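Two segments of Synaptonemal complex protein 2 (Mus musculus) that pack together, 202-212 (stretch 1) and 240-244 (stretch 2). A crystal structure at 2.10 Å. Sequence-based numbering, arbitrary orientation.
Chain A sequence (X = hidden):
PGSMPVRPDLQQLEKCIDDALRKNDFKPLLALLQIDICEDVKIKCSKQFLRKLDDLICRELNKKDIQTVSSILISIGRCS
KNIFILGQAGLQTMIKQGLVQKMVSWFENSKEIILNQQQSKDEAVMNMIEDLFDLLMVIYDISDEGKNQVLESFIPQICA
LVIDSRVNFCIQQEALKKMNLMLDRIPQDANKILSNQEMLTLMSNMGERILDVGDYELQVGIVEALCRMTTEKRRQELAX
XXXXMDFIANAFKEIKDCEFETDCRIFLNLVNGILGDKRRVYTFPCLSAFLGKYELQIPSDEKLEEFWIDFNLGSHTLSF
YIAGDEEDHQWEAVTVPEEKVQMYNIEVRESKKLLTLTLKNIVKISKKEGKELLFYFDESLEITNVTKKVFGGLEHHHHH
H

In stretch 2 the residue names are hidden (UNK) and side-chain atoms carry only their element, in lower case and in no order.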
ATOM      1  N   LEU A 202     -16.558  10.354  -4.488  1.00 43.71           N
ATOM      2  CA  LEU A 202     -15.211   9.834  -4.256  1.00 42.82           C
ATOM      3  C   LEU A 202     -14.613   9.272  -5.539  1.00 44.43           C
ATOM      4  O   LEU A 202     -13.458   9.558  -5.880  1.00 41.77           O
ATOM      5  CB  LEU A 202     -15.229   8.762  -3.164  1.00 37.77           C
ATOM      6  CG  LEU A 202     -15.414   9.309  -1.750  1.00 45.04           C
ATOM      7  CD1 LEU A 202     -15.613   8.172  -0.748  1.00 43.18           C
ATOM      8  CD2 LEU A 202     -14.220  10.174  -1.370  1.00 39.54           C
ATOM      9  N   MET A 203     -15.392   8.472  -6.269  1.00 40.61           N
ATOM     10  CA  MET A 203     -14.878   7.879  -7.493  1.00 44.00           C
ATOM     11  C   MET A 203     -14.555   8.935  -8.531  1.00 45.67           C
ATOM     12  O   MET A 203     -13.611   8.771  -9.310  1.00 46.70           O
ATOM     13  CB  MET A 203     -15.881   6.889  -8.050  1.00 43.43           C
ATOM     14  CG  MET A 203     -15.946   5.623  -7.263  1.00 45.78           C
ATOM     15  SD  MET A 203     -17.225   4.634  -8.023  1.00 52.97           S
ATOM     16  CE  MET A 203     -16.275   3.398  -8.868  1.00 48.49           C
ATOM     17  N   SER A 204     -15.323  10.017  -8.564  1.00 42.99           N
ATOM     18  CA  SER A 204     -14.987  11.107  -9.471  1.00 47.00           C
ATOM     19  C   SER A 204     -13.669  11.763  -9.064  1.00 45.67           C
ATOM     20  O   SER A 204     -12.814  12.053  -9.918  1.00 39.02           O
ATOM     21  CB  SER A 204     -16.128  12.126  -9.501  1.00 40.83           C
ATOM     22  OG  SER A 204     -15.956  13.008 -10.587  1.00 52.01           O
ATOM     23  N   ASN A 205     -13.470  11.981  -7.759  1.00 38.63           N
ATOM     24  CA  ASN A 205     -12.202  12.553  -7.312  1.00 41.38           C
ATOM     25  C   ASN A 205     -11.049  11.570  -7.478  1.00 42.11           C
ATOM     26  O   ASN A 205      -9.896  11.993  -7.625  1.00 39.21           O
ATOM     27  CB  ASN A 205     -12.313  13.020  -5.865  1.00 42.04           C
ATOM     28  CG  ASN A 205     -13.427  14.039  -5.677  1.00 49.23           C
ATOM     29  OD1 ASN A 205     -13.693  14.851  -6.562  1.00 53.33           O
ATOM     30  ND2 ASN A 205     -14.090  13.985  -4.539  1.00 54.85           N
ATOM     31  N   MET A 206     -11.333  10.267  -7.461  1.00 32.43           N
ATOM     32  CA  MET A 206     -10.291   9.288  -7.734  1.00 40.11           C
ATOM     33  C   MET A 206      -9.811   9.391  -9.176  1.00 39.62           C
ATOM     34  O   MET A 206      -8.600   9.409  -9.435  1.00 35.62           O
ATOM     35  CB  MET A 206     -10.800   7.885  -7.423  1.00 45.24           C
ATOM     36  CG  MET A 206     -11.103   7.688  -5.945  1.00 50.25           C
ATOM     37  SD  MET A 206     -11.516   5.988  -5.591  1.00 49.10           S
ATOM     38  CE  MET A 206      -9.879   5.410  -5.091  1.00 38.84           C
ATOM     39  N   GLY A 207     -10.753   9.481 -10.126  1.00 38.70           N
ATOM     40  CA  GLY A 207     -10.378   9.701 -11.519  1.00 34.57           C
ATOM     41  C   GLY A 207      -9.503  10.927 -11.703  1.00 41.54           C
ATOM     42  O   GLY A 207      -8.452  10.863 -12.345  1.00 37.79           O
ATOM     43  N   GLU A 208      -9.943  12.072 -11.159  1.00 44.52           N
ATOM     44  CA  GLU A 208      -9.127  13.286 -11.171  1.00 47.91           C
ATOM     45  C   GLU A 208      -7.739  13.010 -10.624  1.00 41.40           C
ATOM     46  O   GLU A 208      -6.729  13.516 -11.140  1.00 36.61           O
ATOM     47  CB  GLU A 208      -9.775  14.375 -10.315  1.00 54.25           C
ATOM     48  CG  GLU A 208     -10.767  15.273 -11.013  1.00 69.02           C
ATOM     49  CD  GLU A 208     -11.171  16.454 -10.133  1.00 78.63           C
ATOM     50  OE1 GLU A 208     -10.306  17.011  -9.425  1.00 79.32           O
ATOM     51  OE2 GLU A 208     -12.358  16.838 -10.122  1.00 86.93           O
ATOM     52  N   ARG A 209      -7.683  12.196  -9.570  1.00 37.05           N
ATOM     53  CA  ARG A 209      -6.446  11.976  -8.839  1.00 34.81           C
ATOM     54  C   ARG A 209      -5.426  11.198  -9.665  1.00 32.21           C
ATOM     55  O   ARG A 209      -4.223  11.431  -9.527  1.00 34.01           O
ATOM     56  CB  ARG A 209      -6.760  11.263  -7.524  1.00 33.35           C
ATOM     57  CG  ARG A 209      -5.574  10.667  -6.813  1.00 37.88           C
ATOM     58  CD  ARG A 209      -4.762  11.712  -6.171  1.00 43.92           C
ATOM     59  NE  ARG A 209      -3.993  11.123  -5.086  1.00 52.25           N
ATOM     60  CZ  ARG A 209      -2.978  11.717  -4.477  1.00 59.42           C
ATOM     61  NH1 ARG A 209      -2.587  12.934  -4.857  1.00 70.52           N
ATOM     62  NH2 ARG A 209      -2.382  11.080  -3.526  1.00 54.90           N
ATOM     63  N   ILE A 210      -5.876  10.288 -10.530  1.00 35.45           N
ATOM     64  CA  ILE A 210      -4.947   9.614 -11.436  1.00 39.13           C
ATOM     65  C   ILE A 210      -4.047  10.626 -12.131  1.00 35.23           C
ATOM     66  O   ILE A 210      -2.828  10.437 -12.232  1.00 33.27           O
ATOM     67  CB  ILE A 210      -5.729   8.786 -12.465  1.00 34.52           C
ATOM     68  CG1 ILE A 210      -6.448   7.615 -11.805  1.00 30.29           C
ATOM     69  CG2 ILE A 210      -4.803   8.297 -13.568  1.00 40.49           C
ATOM     70  CD1 ILE A 210      -7.540   7.037 -12.699  1.00 36.84           C
ATOM     71  N   LEU A 211      -4.641  11.724 -12.594  1.00 36.01           N
ATOM     72  CA  LEU A 211      -3.940  12.692 -13.422  1.00 40.57           C
ATOM     73  C   LEU A 211      -2.724  13.300 -12.720  1.00 45.22           C
ATOM     74  O   LEU A 211      -1.744  13.649 -13.388  1.00 40.89           O
ATOM     75  CB  LEU A 211      -4.922  13.792 -13.853  1.00 44.96           C
ATOM     76  CG  LEU A 211      -5.790  13.598 -15.108  1.00 49.88           C
ATOM     77  CD1 LEU A 211      -6.307  12.175 -15.272  1.00 46.09           C
ATOM     78  CD2 LEU A 211      -6.948  14.576 -15.106  1.00 51.64           C
ATOM     79  N   ASP A 212      -2.748  13.450 -11.389  1.00 39.42           N
ATOM     80  CA  ASP A 212      -1.630  14.142 -10.750  1.00 34.42           C
ATOM     81  C   ASP A 212      -1.065  13.435  -9.526  1.00 31.48           C
ATOM     82  O   ASP A 212      -0.258  14.030  -8.806  1.00 38.36           O
ATOM     83  CB  ASP A 212      -2.009  15.584 -10.375  1.00 41.34           C
ATOM     84  CG  ASP A 212      -3.170  15.668  -9.381  1.00 51.75           C
ATOM     85  OD1 ASP A 212      -3.676  14.622  -8.911  1.00 47.55           O
ATOM     86  OD2 ASP A 212      -3.566  16.814  -9.062  1.00 57.77           O
ATOM     87  N   UNK A 240     -16.719   9.865 -19.293  1.00 44.76           N
ATOM     88  CA  UNK A 240     -16.900  11.256 -19.678  1.00 53.97           C
ATOM     89  C   UNK A 240     -17.285  12.157 -18.510  1.00 50.87           C
ATOM     90  O   UNK A 240     -17.162  13.378 -18.630  1.00 57.40           O
ATOM     91  c   UNK A 240     -16.400   9.274 -24.273  1.00 52.93           C
ATOM     92  c   UNK A 240     -17.404   8.692 -23.511  1.00 48.41           C
ATOM     93  c   UNK A 240     -17.895   9.361 -22.400  1.00 48.12           C
ATOM     94  o   UNK A 240     -15.902   8.612 -25.375  1.00 51.21           O
ATOM     95  c   UNK A 240     -17.414  10.614 -22.043  1.00 47.57           C
ATOM     96  c   UNK A 240     -16.404  11.174 -22.816  1.00 47.32           C
ATOM     97  c   UNK A 240     -17.933  11.335 -20.810  1.00 53.05           C
ATOM     98  c   UNK A 240     -15.895  10.514 -23.926  1.00 47.47           C
ATOM     99  N   UNK A 241     -17.734  11.593 -17.390  1.00 44.58           N
ATOM    100  CA  UNK A 241     -17.914  12.377 -16.172  1.00 52.56           C
ATOM    101  C   UNK A 241     -16.615  12.495 -15.385  1.00 54.56           C
ATOM    102  O   UNK A 241     -16.336  13.546 -14.798  1.00 58.45           O
ATOM    103  c   UNK A 241     -21.465  11.426 -15.122  1.00 77.98           C
ATOM    104  o   UNK A 241     -21.972  12.536 -14.861  1.00 85.78           O
ATOM    105  c   UNK A 241     -18.984  11.740 -15.285  1.00 52.63           C
ATOM    106  o   UNK A 241     -21.898  10.350 -14.664  1.00 80.57           O
ATOM    107  c   UNK A 241     -20.254  11.390 -16.025  1.00 65.49           C
ATOM    108  N   UNK A 242     -15.809  11.434 -15.386  1.00 49.64           N
ATOM    109  CA  UNK A 242     -14.598  11.379 -14.577  1.00 45.19           C
ATOM    110  C   UNK A 242     -13.422  12.142 -15.192  1.00 51.58           C
ATOM    111  O   UNK A 242     -12.539  12.595 -14.455  1.00 56.59           O
ATOM    112  c   UNK A 242     -14.208   9.919 -14.349  1.00 44.07           C
ATOM    113  c   UNK A 242     -16.081   9.745 -12.604  1.00 50.17           C
ATOM    114  c   UNK A 242     -15.244   7.768 -13.262  1.00 51.06           C
ATOM    115  c   UNK A 242     -16.262   7.533 -12.309  1.00 50.83           C
ATOM    116  c   UNK A 242     -14.584   6.672 -13.825  1.00 51.35           C
ATOM    117  c   UNK A 242     -15.949   5.198 -12.461  1.00 47.63           C
ATOM    118  c   UNK A 242     -14.943   5.395 -13.411  1.00 51.95           C
ATOM    119  c   UNK A 242     -15.147   9.190 -13.441  1.00 46.59           C
ATOM    120  n   UNK A 242     -16.756   8.752 -11.922  1.00 48.79           N
ATOM    121  c   UNK A 242     -16.624   6.250 -11.907  1.00 50.28           C
ATOM    122  N   UNK A 243     -13.378  12.307 -16.516  1.00 48.17           N
ATOM    123  CA  UNK A 243     -12.209  12.894 -17.166  1.00 46.72           C
ATOM    124  C   UNK A 243     -12.640  14.013 -18.105  1.00 51.03           C
ATOM    125  O   UNK A 243     -13.262  13.759 -19.142  1.00 55.73           O
ATOM    126  c   UNK A 243      -9.970  10.823 -16.084  1.00 44.91           C
ATOM    127  c   UNK A 243     -11.406  11.820 -17.901  1.00 42.90           C
ATOM    128  c   UNK A 243      -9.570   9.758 -15.279  1.00 42.57           C
ATOM    129  c   UNK A 243     -10.982  10.666 -17.023  1.00 44.19           C
ATOM    130  c   UNK A 243     -10.176   8.527 -15.407  1.00 38.44           C
ATOM    131  c   UNK A 243     -11.187   8.358 -16.347  1.00 37.11           C
ATOM    132  c   UNK A 243     -11.585   9.422 -17.141  1.00 42.40           C
ATOM    133  N   UNK A 244     -12.288  15.252 -17.740  1.00 56.27           N
ATOM    134  CA  UNK A 244     -12.675  16.419 -18.529  1.00 60.72           C
ATOM    135  C   UNK A 244     -12.117  16.353 -19.949  1.00 65.97           C
ATOM    136  O   UNK A 244     -12.774  16.798 -20.900  1.00 65.94           O
ATOM    137  o   UNK A 244     -12.758  17.841 -16.543  1.00 70.36           O
ATOM    138  c   UNK A 244     -12.203  17.701 -17.840  1.00 62.66           C
TER

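Position 240 carries eight side-chain atoms: one carbon leading to a six-membered carbon ring, with a single oxygen on the ring atom farthest from the backbone. A phenol of this kind is a tyrosine, Tyr240. The nearest approach of its side chain is Tyr240 CB to Ser204 OG, 10.5 Å, and its OH is hydrogen-bonded elsewhere in the structure.

Position 241 has five side-chain atoms, an unbranched run of three carbons whose third carries two oxygens. A carboxylate at that distance from the backbone defines glutamate, Glu241. Its CA-to-CB bond points sideways and the end of the chain leads away, so the carboxylate takes no part in the contact. Its backbone O lies 4.3 Å from Ser204 OG, and no hydrogen bond links them.

At position 242 the side chain holds nine carbons and one nitrogen: one carbon, then a five-membered ring containing the nitrogen, fused to a six-membered carbon ring. That is an indole, and the residue is Trp242. With chi1 at -70° (m), the side chain starts sideways but its end comes nearer to stretch 1. Ser204 CA sits 3.6 Å from Trp242 CD1, Met203 CB is 4.0 Å from Trp242 CZ2, and Met203 C lies over one face of the ring system. Met203 SD is 5.4 Å from the centroid of the six-membered ring, 64° off its normal, an oblique approach.

Position 243 shows seven side-chain carbons and no heteroatom, one carbon followed by a six-membered ring; this is Phe243. It is the first residue after the helix to leave helical phi/psi (-130/112). Gly207 O approaches Phe243 CE1 to 3.3 Å, Ile210 CD1 meets the ring edge at 4.1 Å from Phe243 CZ, and Leu211 CD1 lies 4.0 Å from Phe243 CD1.

Position 244 has one side-chain carbon bearing one oxygen, hence Ser244. Ser244 OG comes no closer to stretch 1 than 6.4 Å, at Glu208 CG, too far for contact.

The contact buries 342 Å² in all, counting both sides, and works through apolar packing; no hydrogen bond crosses it. Trp242 covers Met203 and Ser204, while Phe243 reaches along the helix to Gly207, Ile210 and Leu211. The CA atoms of Ser204 and Trp242 are only 5.1 Å apart. Gly207 suits this close approach: an ideal CB there would point toward stretch 2, 3.2 Å from Trp242 CB, a tight distance, and 3.6 Å from Phe243 CE1. Without that atom, Trp242 CB can lie close against the helix, and the Phe243 ring is not crowded.

Stretch 2 (240-244) YEWFS
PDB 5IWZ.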